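Local coordinates for protein phospho-2-dehydro-3-deoxyheptonate aldolase (Francisella tularensis, PDB 3TQK) that probably catalyses the condensation of phosphoenolpyruvate with D-erythrose 4-phosphate to DAHP, the first step of chorismate biosynthesis, at residues V228-F239 against K259-Q270; V190-T201 against C247-I256. All coordinates share one frame; numbering follows the deposited sequence.

Contact 1 of 2, residues V228-F239 against K259-Q270; sequences VILRGGASGPNF and KVMIDCSHGNSQ. With MN (manganese (II) ion), chain B.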
loop_
_atom_site.group_PDB
_atom_site.type_symbol
_atom_site.label_atom_id
_atom_site.label_comp_id
_atom_site.label_asym_id
_atom_site.label_seq_id
_atom_site.Cartn_x
_atom_site.Cartn_y
_atom_site.Cartn_z
ATOM N N VAL A 228 -11.442 0.538 -13.401
ATOM C CA VAL A 228 -11.868 1.099 -12.129
ATOM C C VAL A 228 -13.059 0.327 -11.570
ATOM O O VAL A 228 -13.917 -0.163 -12.328
ATOM C CB VAL A 228 -12.262 2.586 -12.296
ATOM C CG1 VAL A 228 -12.821 3.160 -11.006
ATOM C CG2 VAL A 228 -11.061 3.379 -12.755
ATOM N N ILE A 229 -13.077 0.199 -10.245
ATOM C CA ILE A 229 -14.245 -0.245 -9.499
ATOM C C ILE A 229 -14.711 0.932 -8.670
ATOM O O ILE A 229 -13.928 1.475 -7.898
ATOM C CB ILE A 229 -13.913 -1.391 -8.523
ATOM C CG1 ILE A 229 -13.300 -2.579 -9.265
ATOM C CG2 ILE A 229 -15.180 -1.811 -7.737
ATOM C CD1 ILE A 229 -12.554 -3.538 -8.367
ATOM N N LEU A 230 -15.974 1.317 -8.815
ATOM C CA LEU A 230 -16.558 2.397 -8.009
ATOM C C LEU A 230 -17.247 1.777 -6.789
ATOM O O LEU A 230 -18.093 0.909 -6.934
ATOM C CB LEU A 230 -17.549 3.220 -8.830
ATOM C CG LEU A 230 -16.999 3.968 -10.055
ATOM C CD1 LEU A 230 -18.138 4.551 -10.890
ATOM C CD2 LEU A 230 -16.006 5.057 -9.647
ATOM N N ARG A 231 -16.888 2.239 -5.595
ATOM C CA ARG A 231 -17.308 1.597 -4.343
ATOM C C ARG A 231 -17.596 2.577 -3.212
ATOM O O ARG A 231 -17.567 2.198 -2.046
ATOM C CB ARG A 231 -16.244 0.578 -3.882
ATOM C CG ARG A 231 -14.814 1.095 -3.873
ATOM C CD ARG A 231 -14.480 2.019 -2.699
ATOM N NE ARG A 231 -14.460 1.306 -1.420
ATOM C CZ ARG A 231 -14.493 1.884 -0.222
ATOM N NH1 ARG A 231 -14.562 3.203 -0.096
ATOM N NH2 ARG A 231 -14.457 1.127 0.866
ATOM N N GLY A 232 -17.873 3.825 -3.551
ATOM C CA GLY A 232 -18.177 4.837 -2.546
ATOM C C GLY A 232 -16.975 5.284 -1.736
ATOM O O GLY A 232 -15.829 5.107 -2.151
ATOM N N GLY A 233 -17.247 5.867 -0.574
ATOM C CA GLY A 233 -16.198 6.414 0.296
ATOM C C GLY A 233 -16.701 7.639 1.031
ATOM O O GLY A 233 -17.885 7.937 0.977
ATOM N N ALA A 234 -15.804 8.361 1.701
ATOM C CA ALA A 234 -16.190 9.522 2.525
ATOM C C ALA A 234 -16.942 10.598 1.734
ATOM O O ALA A 234 -17.779 11.296 2.299
ATOM C CB ALA A 234 -14.966 10.124 3.205
ATOM N N SER A 235 -16.640 10.718 0.439
ATOM C CA SER A 235 -17.375 11.601 -0.494
ATOM C C SER A 235 -18.852 11.231 -0.664
ATOM O O SER A 235 -19.635 12.013 -1.208
ATOM C CB SER A 235 -16.748 11.508 -1.894
ATOM O OG SER A 235 -15.524 12.188 -1.988
ATOM N N GLY A 236 -19.209 10.012 -0.269
ATOM C CA GLY A 236 -20.552 9.475 -0.468
ATOM C C GLY A 236 -20.589 8.487 -1.627
ATOM O O GLY A 236 -19.602 8.324 -2.339
ATOM N N PRO A 237 -21.740 7.832 -1.831
ATOM C CA PRO A 237 -21.859 6.826 -2.891
ATOM C C PRO A 237 -21.576 7.387 -4.295
ATOM O O PRO A 237 -21.967 8.512 -4.600
ATOM C CB PRO A 237 -23.321 6.351 -2.771
ATOM C CG PRO A 237 -23.756 6.757 -1.382
ATOM C CD PRO A 237 -23.006 8.022 -1.091
ATOM N N ASN A 238 -20.884 6.605 -5.120
ATOM C CA ASN A 238 -20.526 7.023 -6.475
ATOM C C ASN A 238 -21.008 6.053 -7.557
ATOM O O ASN A 238 -20.292 5.777 -8.515
ATOM C CB ASN A 238 -19.006 7.281 -6.588
ATOM C CG ASN A 238 -18.147 6.077 -6.179
ATOM O OD1 ASN A 238 -18.625 4.941 -6.085
ATOM N ND2 ASN A 238 -16.861 6.332 -5.946
ATOM N N PHE A 239 -22.234 5.558 -7.398
ATOM C CA PHE A 239 -22.837 4.619 -8.344
ATOM C C PHE A 239 -23.684 5.314 -9.406
ATOM O O PHE A 239 -24.001 4.699 -10.420
ATOM C CB PHE A 239 -23.682 3.564 -7.610
ATOM C CG PHE A 239 -24.855 4.129 -6.848
ATOM C CD1 PHE A 239 -24.782 4.318 -5.476
ATOM C CD2 PHE A 239 -26.030 4.464 -7.501
ATOM C CE1 PHE A 239 -25.855 4.839 -4.769
ATOM C CE2 PHE A 239 -27.106 4.993 -6.805
ATOM C CZ PHE A 239 -27.017 5.180 -5.434
ATOM N N LYS A 259 -13.967 -0.252 -19.432
ATOM C CA LYS A 259 -15.223 0.253 -18.865
ATOM C C LYS A 259 -15.233 0.210 -17.330
ATOM O O LYS A 259 -14.228 -0.130 -16.707
ATOM C CB LYS A 259 -16.423 -0.516 -19.434
ATOM C CG LYS A 259 -16.457 -0.646 -20.944
ATOM C CD LYS A 259 -16.611 0.659 -21.671
ATOM C CE LYS A 259 -17.030 0.376 -23.113
ATOM N NZ LYS A 259 -17.418 1.600 -23.822
ATOM N N VAL A 260 -16.382 0.548 -16.744
ATOM C CA VAL A 260 -16.525 0.747 -15.303
ATOM C C VAL A 260 -17.273 -0.408 -14.650
ATOM O O VAL A 260 -18.284 -0.873 -15.174
ATOM C CB VAL A 260 -17.318 2.050 -15.024
ATOM C CG1 VAL A 260 -17.648 2.189 -13.556
ATOM C CG2 VAL A 260 -16.538 3.270 -15.519
HETATM N N MSE A 261 -16.763 -0.859 -13.511
HETATM C CA MSE A 261 -17.465 -1.784 -12.632
HETATM C C MSE A 261 -17.960 -1.026 -11.393
HETATM O O MSE A 261 -17.257 -0.144 -10.883
HETATM C CB MSE A 261 -16.535 -2.923 -12.201
HETATM C CG MSE A 261 -17.105 -3.815 -11.085
HETATM SE SE MSE A 261 -15.939 -5.306 -10.639
HETATM C CE MSE A 261 -16.038 -6.339 -12.313
ATOM N N ILE A 262 -19.146 -1.384 -10.894
ATOM C CA ILE A 262 -19.686 -0.752 -9.691
ATOM C C ILE A 262 -19.947 -1.765 -8.566
ATOM O O ILE A 262 -20.645 -2.752 -8.746
ATOM C CB ILE A 262 -20.974 0.044 -9.998
ATOM C CG1 ILE A 262 -20.748 0.975 -11.195
ATOM C CG2 ILE A 262 -21.408 0.854 -8.768
ATOM C CD1 ILE A 262 -21.929 1.823 -11.570
ATOM N N ASP A 263 -19.379 -1.503 -7.400
ATOM C CA ASP A 263 -19.633 -2.309 -6.207
ATOM C C ASP A 263 -20.982 -1.890 -5.653
ATOM O O ASP A 263 -21.160 -0.725 -5.331
ATOM C CB ASP A 263 -18.533 -2.054 -5.173
ATOM C CG ASP A 263 -18.533 -3.074 -4.025
ATOM O OD1 ASP A 263 -19.560 -3.754 -3.808
ATOM O OD2 ASP A 263 -17.490 -3.185 -3.332
ATOM N N CYS A 264 -21.941 -2.811 -5.562
ATOM C CA CYS A 264 -23.225 -2.486 -4.937
ATOM C C CYS A 264 -23.134 -2.401 -3.407
ATOM O O CYS A 264 -24.057 -1.893 -2.762
ATOM C CB CYS A 264 -24.295 -3.522 -5.288
ATOM S SG CYS A 264 -24.575 -3.719 -7.037
ATOM N N SER A 265 -22.041 -2.910 -2.841
ATOM C CA SER A 265 -21.882 -3.033 -1.395
ATOM C C SER A 265 -20.892 -1.993 -0.846
ATOM O O SER A 265 -20.644 -0.966 -1.478
ATOM C CB SER A 265 -21.412 -4.458 -1.064
ATOM O OG SER A 265 -21.631 -4.769 0.294
ATOM N N HIS A 266 -20.339 -2.277 0.331
ATOM C CA HIS A 266 -19.375 -1.396 1.015
ATOM C C HIS A 266 -19.834 0.063 1.038
ATOM O O HIS A 266 -20.926 0.349 1.524
ATOM C CB HIS A 266 -17.972 -1.590 0.427
ATOM C CG HIS A 266 -17.522 -3.015 0.459
ATOM N ND1 HIS A 266 -17.504 -3.813 -0.665
ATOM C CD2 HIS A 266 -17.142 -3.806 1.491
ATOM C CE1 HIS A 266 -17.097 -5.026 -0.331
ATOM N NE2 HIS A 266 -16.884 -5.051 0.974
ATOM N N GLY A 267 -19.029 0.977 0.508
ATOM C CA GLY A 267 -19.369 2.398 0.565
ATOM C C GLY A 267 -20.632 2.803 -0.181
ATOM O O GLY A 267 -21.266 3.804 0.172
ATOM N N ASN A 268 -21.009 2.051 -1.211
ATOM C CA ASN A 268 -22.193 2.421 -2.004
ATOM C C ASN A 268 -23.516 2.031 -1.335
ATOM O O ASN A 268 -24.501 2.766 -1.423
ATOM C CB ASN A 268 -22.104 1.854 -3.431
ATOM C CG ASN A 268 -21.278 2.726 -4.358
ATOM O OD1 ASN A 268 -20.635 2.241 -5.292
ATOM N ND2 ASN A 268 -21.299 4.017 -4.110
ATOM N N SER A 269 -23.535 0.878 -0.671
ATOM C CA SER A 269 -24.689 0.483 0.138
ATOM C C SER A 269 -24.589 1.085 1.540
ATOM O O SER A 269 -25.524 0.976 2.341
ATOM C CB SER A 269 -24.804 -1.044 0.225
ATOM O OG SER A 269 -23.830 -1.608 1.087
ATOM N N GLN A 270 -23.453 1.727 1.816
ATOM C CA GLN A 270 -23.106 2.254 3.143
ATOM C C GLN A 270 -23.137 1.140 4.196
ATOM O O GLN A 270 -23.590 1.336 5.318
ATOM C CB GLN A 270 -24.009 3.445 3.509
ATOM C CG GLN A 270 -23.776 4.664 2.609
ATOM C CD GLN A 270 -24.864 5.721 2.717
ATOM O OE1 GLN A 270 -26.052 5.443 2.506
ATOM N NE2 GLN A 270 -24.460 6.948 3.021
HETATM MN MN MN B . -16.735 -6.807 2.356
HETATM O O HOH W 1 -12.032 1.342 -16.310
HETATM O O HOH W 2 -20.042 5.936 0.570
#
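With CG1 anti to its carbonyl carbon (chi1 -57°), Ile229 lies alongside Met261, modelled as selenomethionine, whose CG stands anti to the backbone N (chi1 170°). The two side chains point the same way, and Ile229 CG1 rests 4.0 Å from Met261 SE. On the other face of the sheet, Leu230 runs slantwise to Val260 and brings CD1 within 3.6 Å of Val260 CG1, while Ile262 CG2 packs against Phe239 CB at 3.7 Å. Between these two layers runs a parallel ladder: Met261 N donates to Val228 O, Leu230 N to Met261 O, and Asp263 N to Leu230 O at 2.8 Å. A water continues it, accepting from Val228 N and donating to Lys259 O.

These are the sixth and seventh strands of the (beta/alpha)8 barrel, joined by a beta-alpha-beta crossover through helix 241-253. The residues that follow them lie at the C-terminal mouth of the barrel, where TIM-barrel enzymes carry their active sites. Here Asp263 sets its CB against Arg231 CB, and its carboxylate holds the loop that follows. OD1 accepts from Ser265 N in an Asx turn, met from above the carboxylate plane. On its syn side, Asp263 OD2 takes the His266 ND1 hydrogen at 2.7 Å, and it also forms a salt bridge with Lys183. This second-shell grip fixes the rotation of the imidazole, leaving His266 NE2 to bind manganese at 2.2 Å together with Cys58, Glu299 and Asp322. Beside the histidine, Gly232 and Gly267 let the two backbones pass closely, their CA atoms 4.1 Å apart. Gly232 N is held by Asn238 OD1, and one residue further on a water lies between Gly233 N and Gly267 O, its contact with the latter doubtfully short.

Contact 2 of 2, residues V190-T201 against C247-I256; sequences VQVAVDAVKSAT and CIAKLKKADI. With CA (calcium ion), chain D.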
loop_
_atom_site.group_PDB
_atom_site.type_symbol
_atom_site.label_atom_id
_atom_site.label_comp_id
_atom_site.label_asym_id
_atom_site.label_seq_id
_atom_site.Cartn_x
_atom_site.Cartn_y
_atom_site.Cartn_z
ATOM N N VAL A 190 -11.622 9.012 -7.287
ATOM C CA VAL A 190 -11.602 8.121 -8.451
ATOM C C VAL A 190 -10.347 8.336 -9.298
ATOM O O VAL A 190 -9.879 7.419 -9.978
ATOM C CB VAL A 190 -12.855 8.341 -9.315
ATOM C CG1 VAL A 190 -12.790 7.514 -10.614
ATOM C CG2 VAL A 190 -14.108 8.016 -8.509
ATOM N N GLN A 191 -9.783 9.535 -9.239
ATOM C CA GLN A 191 -8.603 9.848 -10.041
ATOM C C GLN A 191 -7.455 8.897 -9.726
ATOM O O GLN A 191 -6.797 8.401 -10.643
ATOM C CB GLN A 191 -8.158 11.306 -9.852
ATOM C CG GLN A 191 -7.006 11.731 -10.770
ATOM C CD GLN A 191 -7.370 11.647 -12.246
ATOM O OE1 GLN A 191 -8.278 12.338 -12.710
ATOM N NE2 GLN A 191 -6.669 10.799 -12.989
ATOM N N VAL A 192 -7.223 8.633 -8.437
ATOM C CA VAL A 192 -6.157 7.721 -8.044
ATOM C C VAL A 192 -6.355 6.321 -8.603
ATOM O O VAL A 192 -5.377 5.655 -8.914
ATOM C CB VAL A 192 -5.941 7.676 -6.512
ATOM C CG1 VAL A 192 -5.507 9.050 -6.027
ATOM C CG2 VAL A 192 -7.188 7.205 -5.773
ATOM N N ALA A 193 -7.598 5.865 -8.745
ATOM C CA ALA A 193 -7.845 4.540 -9.338
ATOM C C ALA A 193 -7.564 4.558 -10.834
ATOM O O ALA A 193 -7.029 3.585 -11.366
ATOM C CB ALA A 193 -9.274 4.064 -9.074
ATOM N N VAL A 194 -7.919 5.663 -11.501
ATOM C CA VAL A 194 -7.588 5.862 -12.913
ATOM C C VAL A 194 -6.070 5.886 -13.084
ATOM O O VAL A 194 -5.526 5.197 -13.958
ATOM C CB VAL A 194 -8.239 7.150 -13.489
ATOM C CG1 VAL A 194 -7.619 7.543 -14.852
ATOM C CG2 VAL A 194 -9.773 6.974 -13.597
ATOM N N ASP A 195 -5.384 6.628 -12.220
ATOM C CA ASP A 195 -3.917 6.628 -12.228
ATOM C C ASP A 195 -3.370 5.204 -12.076
ATOM O O ASP A 195 -2.382 4.835 -12.707
ATOM C CB ASP A 195 -3.327 7.486 -11.098
ATOM C CG ASP A 195 -3.797 8.926 -11.121
ATOM O OD1 ASP A 195 -4.210 9.435 -12.189
ATOM O OD2 ASP A 195 -3.751 9.557 -10.038
ATOM N N ALA A 196 -4.008 4.399 -11.237
ATOM C CA ALA A 196 -3.472 3.081 -10.940
ATOM C C ALA A 196 -3.639 2.179 -12.151
ATOM O O ALA A 196 -2.736 1.400 -12.486
ATOM C CB ALA A 196 -4.151 2.471 -9.715
ATOM N N VAL A 197 -4.809 2.260 -12.771
ATOM C CA VAL A 197 -5.070 1.518 -14.000
ATOM C C VAL A 197 -4.009 1.892 -15.052
ATOM O O VAL A 197 -3.393 1.018 -15.655
ATOM C CB VAL A 197 -6.496 1.789 -14.539
ATOM C CG1 VAL A 197 -6.649 1.261 -15.956
ATOM C CG2 VAL A 197 -7.550 1.156 -13.628
ATOM N N LYS A 198 -3.785 3.191 -15.232
ATOM C CA LYS A 198 -2.833 3.683 -16.206
ATOM C C LYS A 198 -1.434 3.130 -15.950
ATOM O O LYS A 198 -0.795 2.595 -16.864
ATOM C CB LYS A 198 -2.792 5.209 -16.171
ATOM C CG LYS A 198 -1.878 5.866 -17.206
ATOM C CD LYS A 198 -2.238 5.459 -18.620
ATOM C CE LYS A 198 -1.580 6.373 -19.666
ATOM N NZ LYS A 198 -1.794 5.801 -21.023
ATOM N N SER A 199 -0.974 3.252 -14.710
ATOM C CA SER A 199 0.338 2.757 -14.320
ATOM C C SER A 199 0.491 1.269 -14.575
ATOM O O SER A 199 1.547 0.821 -15.003
ATOM C CB SER A 199 0.613 3.061 -12.850
ATOM O OG SER A 199 1.868 2.552 -12.450
ATOM N N ALA A 200 -0.566 0.512 -14.318
ATOM C CA ALA A 200 -0.545 -0.943 -14.463
ATOM C C ALA A 200 -0.442 -1.421 -15.924
ATOM O O ALA A 200 -0.066 -2.578 -16.172
ATOM C CB ALA A 200 -1.774 -1.564 -13.775
ATOM N N THR A 201 -0.784 -0.556 -16.881
ATOM C CA THR A 201 -0.607 -0.881 -18.303
ATOM C C THR A 201 0.872 -0.911 -18.725
ATOM O O THR A 201 1.194 -1.495 -19.761
ATOM C CB THR A 201 -1.335 0.116 -19.273
ATOM O OG1 THR A 201 -0.787 1.434 -19.127
ATOM C CG2 THR A 201 -2.848 0.139 -19.045
ATOM N N CYS A 247 -16.048 9.322 -14.250
ATOM C CA CYS A 247 -15.023 8.286 -14.270
ATOM C C CYS A 247 -14.577 8.011 -15.707
ATOM O O CYS A 247 -13.371 7.964 -15.989
ATOM C CB CYS A 247 -15.542 6.999 -13.612
ATOM S SG CYS A 247 -14.306 5.704 -13.449
ATOM N N ILE A 248 -15.553 7.832 -16.597
ATOM C CA ILE A 248 -15.285 7.648 -18.029
ATOM C C ILE A 248 -14.480 8.820 -18.605
ATOM O O ILE A 248 -13.509 8.593 -19.334
ATOM C CB ILE A 248 -16.600 7.447 -18.852
ATOM C CG1 ILE A 248 -17.228 6.090 -18.531
ATOM C CG2 ILE A 248 -16.329 7.518 -20.340
ATOM C CD1 ILE A 248 -16.364 4.887 -18.927
ATOM N N ALA A 249 -14.851 10.056 -18.257
ATOM C CA ALA A 249 -14.090 11.232 -18.699
ATOM C C ALA A 249 -12.640 11.175 -18.216
ATOM O O ALA A 249 -11.717 11.500 -18.970
ATOM C CB ALA A 249 -14.756 12.537 -18.242
ATOM N N LYS A 250 -12.441 10.754 -16.967
ATOM C CA LYS A 250 -11.101 10.675 -16.384
ATOM C C LYS A 250 -10.265 9.624 -17.114
ATOM O O LYS A 250 -9.100 9.872 -17.457
ATOM C CB LYS A 250 -11.172 10.379 -14.879
ATOM C CG LYS A 250 -11.554 11.589 -14.004
ATOM C CD LYS A 250 -11.778 11.161 -12.543
ATOM C CE LYS A 250 -11.664 12.318 -11.528
ATOM N NZ LYS A 250 -12.863 13.204 -11.384
ATOM N N LEU A 251 -10.874 8.465 -17.365
ATOM C CA LEU A 251 -10.238 7.392 -18.130
ATOM C C LEU A 251 -9.815 7.849 -19.536
ATOM O O LEU A 251 -8.663 7.673 -19.929
ATOM C CB LEU A 251 -11.164 6.162 -18.220
ATOM C CG LEU A 251 -11.361 5.376 -16.918
ATOM C CD1 LEU A 251 -12.608 4.487 -16.974
ATOM C CD2 LEU A 251 -10.127 4.546 -16.603
ATOM N N LYS A 252 -10.736 8.437 -20.289
ATOM C CA LYS A 252 -10.394 8.947 -21.638
ATOM C C LYS A 252 -9.198 9.905 -21.641
ATOM O O LYS A 252 -8.352 9.815 -22.531
ATOM C CB LYS A 252 -11.603 9.598 -22.338
ATOM C CG LYS A 252 -12.732 8.612 -22.728
ATOM C CD LYS A 252 -12.243 7.409 -23.576
ATOM C CE LYS A 252 -13.365 6.392 -23.822
ATOM N NZ LYS A 252 -14.541 7.048 -24.487
ATOM N N LYS A 253 -9.114 10.787 -20.644
ATOM C CA LYS A 253 -7.940 11.661 -20.481
ATOM C C LYS A 253 -6.614 10.881 -20.355
ATOM O O LYS A 253 -5.572 11.339 -20.839
ATOM C CB LYS A 253 -8.093 12.578 -19.256
ATOM C CG LYS A 253 -8.518 14.006 -19.561
ATOM C CD LYS A 253 -8.208 14.970 -18.382
ATOM C CE LYS A 253 -8.810 16.369 -18.649
ATOM N NZ LYS A 253 -8.571 17.360 -17.557
ATOM N N ALA A 254 -6.653 9.714 -19.711
ATOM C CA ALA A 254 -5.471 8.848 -19.572
ATOM C C ALA A 254 -5.301 7.871 -20.749
ATOM O O ALA A 254 -4.429 6.991 -20.712
ATOM C CB ALA A 254 -5.532 8.070 -18.237
ATOM N N ASP A 255 -6.133 8.019 -21.781
ATOM C CA ASP A 255 -6.124 7.137 -22.948
ATOM C C ASP A 255 -6.355 5.688 -22.545
ATOM O O ASP A 255 -5.685 4.774 -23.048
ATOM C CB ASP A 255 -4.801 7.289 -23.723
ATOM C CG ASP A 255 -4.881 6.751 -25.153
ATOM O OD1 ASP A 255 -5.976 6.301 -25.583
ATOM O OD2 ASP A 255 -3.843 6.791 -25.859
ATOM N N ILE A 256 -7.282 5.488 -21.607
ATOM C CA ILE A 256 -7.687 4.156 -21.164
ATOM C C ILE A 256 -9.130 3.971 -21.603
ATOM O O ILE A 256 -9.981 4.810 -21.318
ATOM C CB ILE A 256 -7.576 3.995 -19.627
ATOM C CG1 ILE A 256 -6.108 4.091 -19.179
ATOM C CG2 ILE A 256 -8.242 2.681 -19.170
ATOM C CD1 ILE A 256 -5.150 3.005 -19.767
HETATM CA CA CA D . -5.499 6.228 -28.227
HETATM O O HOH W 3 -6.848 10.978 -15.830
HETATM O O HOH W 4 -5.931 4.083 -28.165
#
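Two outer helices of the TIM barrel, the ones that follow its fifth and sixth strands, meet here side by side, with segment axes 9.7 Å apart and inclined at 37°. Val194 is the central wedge: its CG1 touches Ala254 CB at 4.0 Å, while its CG2 reaches Leu251 CD2 at 3.9 Å and the base of Lys250. Toward the barrel mouth, Val190 CG1 lies 3.7 Å from Cys247 SG. The Lys250 chain slants past Gln191 OE1 before its amine pairs with Asp246, and a water joins Gln191 NE2 to Lys250 O. At the other end the helix 241-253 stops in a Schellman motif with Asp255 at positive phi. Lys198, bent at chi2 (57°), sends NZ to Ala254 O at 2.9 Å. Thr201 CG2 and Ile256 CD1 meet tip to tip, 3.7 Å apart, and Asp255 OD1 binds a calcium ion at 2.7 Å. Beneath the pair, Val194 and Cys247 both rest on Val228 of strand 226-230, and Val197 on Phe182 of strand 179-183; helix 167-173 flanks the helix 191-200, and Thr98 of the second subunit packs on Lys198.

How the contacts relate
The two contacts alternate along the chain: 190-201, then 228-239, then 247-256, then 259-270. Strand 226-230, helix 241-253 and strand 260-263 follow one another, so contact 1 pairs the strands of this unit and contact 2 sets its helix against the preceding helix 191-200. Their centres are about 16 Å apart, yet they share one hydrophobic layer between barrel wall and outer helices: Leu230 CD2 lies 3.7 Å from Val190 CG2, and Val260 CG2 lies 3.8 Å from Ile248 CD1. Contact 1 runs up to the manganese site at the barrel mouth, whereas contact 2 belongs to the helical jacket and ends near calcium, away from that site.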